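Local coordinates for probable sugar kinase (Clostridium perfringens, PDB 3KZH) that probably acts as a kinase of the pfkB family that transfers phosphate to a sugar, at the beta-D-glucopyranose site. Residues are numbered along the deposited sequence; one frame, centred on the assembly and turned at random.

The beta-D-glucopyranose site. Residues 166-168, 187, 189, 192, 225, 256. With BGC (beta-D-glucopyranose), chain B.
Asn189 approaches one face of the beta-D-glucopyranose, its amide ND2 3.9 Å from the ring hydroxyl O3. Its CG takes the crowded position between the backbone N and carbonyl carbon (chi1 63°), so that OD1 accepts the backbone N of Glu192 at 3.0 Å, nearly along the C=O axis, and caps helix 190-197. The Glu192 carboxylate lies over the same face, near the O5/C1 edge; Gly256 CA packs on the opposite face, 3.8 Å from C5, sandwiching the ring. The poorly ordered sugar is modelled as a lysine modification, Lys187 NZ lying 1.4 Å from C6 in place of the 6-hydroxyl; the adduct may have arisen during expression or purification. The lysine chain leaves with CG anti to the backbone N (chi1 -151°) and bends repeatedly to reach C6. Across the ring oxygen, the anomeric O1 is 2.9 Å from Asp166 OD1, nearly along the C-O axis, and 3.3 Å from the syn lone pair of Glu192 OE2; its hydrogen can serve one at a time, unless a carboxylate is protonated. Val168 N donates to O1 at 2.9 Å, and O2 donates to Val168 O at 2.8 Å from above the carbonyl plane. Asn189 and Glu192 end the NxxE motif and Gly256 belongs to the GAGD anion hole, so the hexose probably lies where ATP phosphates and metal are handled and need not mark the substrate site. Strands 162-166 and 221-225, the loop after strand 185-186 and the starts of helices 190-197 and 255-268 form the pocket.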
ATOM      1  N   ASP A 166      24.153  12.523   8.445  1.00 27.35           N
ATOM      2  CA  ASP A 166      24.282  11.549   7.360  1.00 30.45           C
ATOM      3  C   ASP A 166      24.133  12.492   6.138  1.00 29.73           C
ATOM      4  O   ASP A 166      23.018  12.854   5.777  1.00 30.95           O
ATOM      5  CB  ASP A 166      23.134  10.522   7.405  1.00 32.65           C
ATOM      6  CG  ASP A 166      23.310   9.374   6.393  1.00 34.21           C
ATOM      7  OD1 ASP A 166      23.912   9.590   5.322  1.00 35.62           O
ATOM      8  OD2 ASP A 166      22.846   8.243   6.670  1.00 33.24           O
ATOM      9  N   PRO A 167      25.252  12.903   5.494  1.00 29.21           N
ATOM     10  CA  PRO A 167      25.214  13.810   4.333  1.00 30.09           C
ATOM     11  C   PRO A 167      24.469  13.419   3.052  1.00 29.45           C
ATOM     12  O   PRO A 167      24.278  14.280   2.199  1.00 30.78           O
ATOM     13  CB  PRO A 167      26.698  14.082   4.046  1.00 29.44           C
ATOM     14  CG  PRO A 167      27.353  13.866   5.355  1.00 29.19           C
ATOM     15  CD  PRO A 167      26.652  12.628   5.854  1.00 28.63           C
ATOM     16  N   VAL A 168      24.051  12.154   2.923  1.00 27.86           N
ATOM     17  CA  VAL A 168      23.312  11.618   1.749  1.00 31.08           C
ATOM     18  C   VAL A 168      24.070  11.621   0.389  1.00 30.95           C
ATOM     19  O   VAL A 168      24.159  10.578  -0.271  1.00 29.98           O
ATOM     20  CB  VAL A 168      21.854  12.226   1.635  1.00 32.41           C
ATOM     21  CG1 VAL A 168      21.081  11.638   0.453  1.00 32.26           C
ATOM     22  CG2 VAL A 168      21.079  11.949   2.918  1.00 34.36           C
ATOM     23  N   LYS A 187      29.107  11.743   9.532  1.00 22.79           N
ATOM     24  CA  LYS A 187      29.410  10.457   8.950  1.00 25.22           C
ATOM     25  C   LYS A 187      29.460  10.560   7.377  1.00 24.18           C
ATOM     26  O   LYS A 187      28.521  10.105   6.666  1.00 22.97           O
ATOM     27  CB  LYS A 187      28.416   9.382   9.407  1.00 25.35           C
ATOM     28  CG  LYS A 187      29.039   7.947   9.445  1.00 30.77           C
ATOM     29  CD  LYS A 187      29.010   7.232   8.141  1.00 34.49           C
ATOM     30  CE  LYS A 187      27.622   7.089   7.558  1.00 38.96           C
ATOM     31  NZ  LYS A 187      27.575   7.365   6.163  1.00 44.04           N
ATOM     32  N   ASN A 189      31.304  10.033   3.406  1.00 25.56           N
ATOM     33  CA  ASN A 189      32.163   9.092   2.705  1.00 27.23           C
ATOM     34  C   ASN A 189      33.372   9.913   2.232  1.00 27.91           C
ATOM     35  O   ASN A 189      33.454  11.107   2.546  1.00 24.93           O
ATOM     36  CB  ASN A 189      31.445   8.293   1.595  1.00 26.79           C
ATOM     37  CG  ASN A 189      30.915   9.147   0.450  1.00 29.00           C
ATOM     38  OD1 ASN A 189      31.175  10.341   0.348  1.00 29.04           O
ATOM     39  ND2 ASN A 189      30.179   8.507  -0.440  1.00 30.43           N
ATOM     40  N   GLU A 192      32.242  13.097   0.106  1.00 40.33           N
ATOM     41  CA  GLU A 192      31.437  14.027   0.915  1.00 39.57           C
ATOM     42  C   GLU A 192      32.314  14.753   1.939  1.00 39.71           C
ATOM     43  O   GLU A 192      32.051  15.906   2.274  1.00 39.26           O
ATOM     44  CB  GLU A 192      30.299  13.297   1.633  1.00 38.40           C
ATOM     45  CG  GLU A 192      29.210  12.723   0.740  1.00 38.24           C
ATOM     46  CD  GLU A 192      28.300  11.711   1.444  1.00 39.42           C
ATOM     47  OE1 GLU A 192      28.376  11.548   2.682  1.00 39.93           O
ATOM     48  OE2 GLU A 192      27.507  11.054   0.745  1.00 37.56           O
ATOM     49  N   SER A 225      33.567   6.939   5.711  1.00 28.16           N
ATOM     50  CA  SER A 225      33.410   5.673   4.977  1.00 28.18           C
ATOM     51  C   SER A 225      34.344   5.710   3.778  1.00 26.14           C
ATOM     52  O   SER A 225      34.400   6.719   3.083  1.00 21.63           O
ATOM     53  CB  SER A 225      31.974   5.486   4.475  1.00 26.84           C
ATOM     54  OG  SER A 225      31.049   5.495   5.528  1.00 34.45           O
ATOM     55  N   GLY A 256      25.024   2.620   4.288  1.00 21.69           N
ATOM     56  CA  GLY A 256      25.433   3.734   5.126  1.00 20.87           C
ATOM     57  C   GLY A 256      24.366   4.099   6.145  1.00 20.82           C
ATOM     58  O   GLY A 256      24.678   4.677   7.193  1.00 20.57           O
TER
HETATM   59  C2  BGC B 329      26.241   7.974   1.455  1.00 59.36           C
HETATM   60  C3  BGC B 329      26.587   6.454   1.471  1.00 59.68           C
HETATM   61  C4  BGC B 329      27.722   6.339   2.573  1.00 58.73           C
HETATM   62  C5  BGC B 329      27.249   6.864   3.995  1.00 56.73           C
HETATM   63  C6  BGC B 329      28.266   6.809   5.062  1.00 51.56           C
HETATM   64  C1  BGC B 329      25.734   8.367   2.840  1.00 57.87           C
HETATM   65  O1  BGC B 329      25.430   9.571   2.826  1.00 56.55           O
HETATM   66  O2  BGC B 329      25.313   8.168   0.612  1.00 58.63           O
HETATM   67  O3  BGC B 329      27.061   6.238   0.298  1.00 62.10           O
HETATM   68  O4  BGC B 329      28.096   5.078   2.633  1.00 59.76           O
HETATM   69  O5  BGC B 329      26.800   8.193   3.881  1.00 58.11           O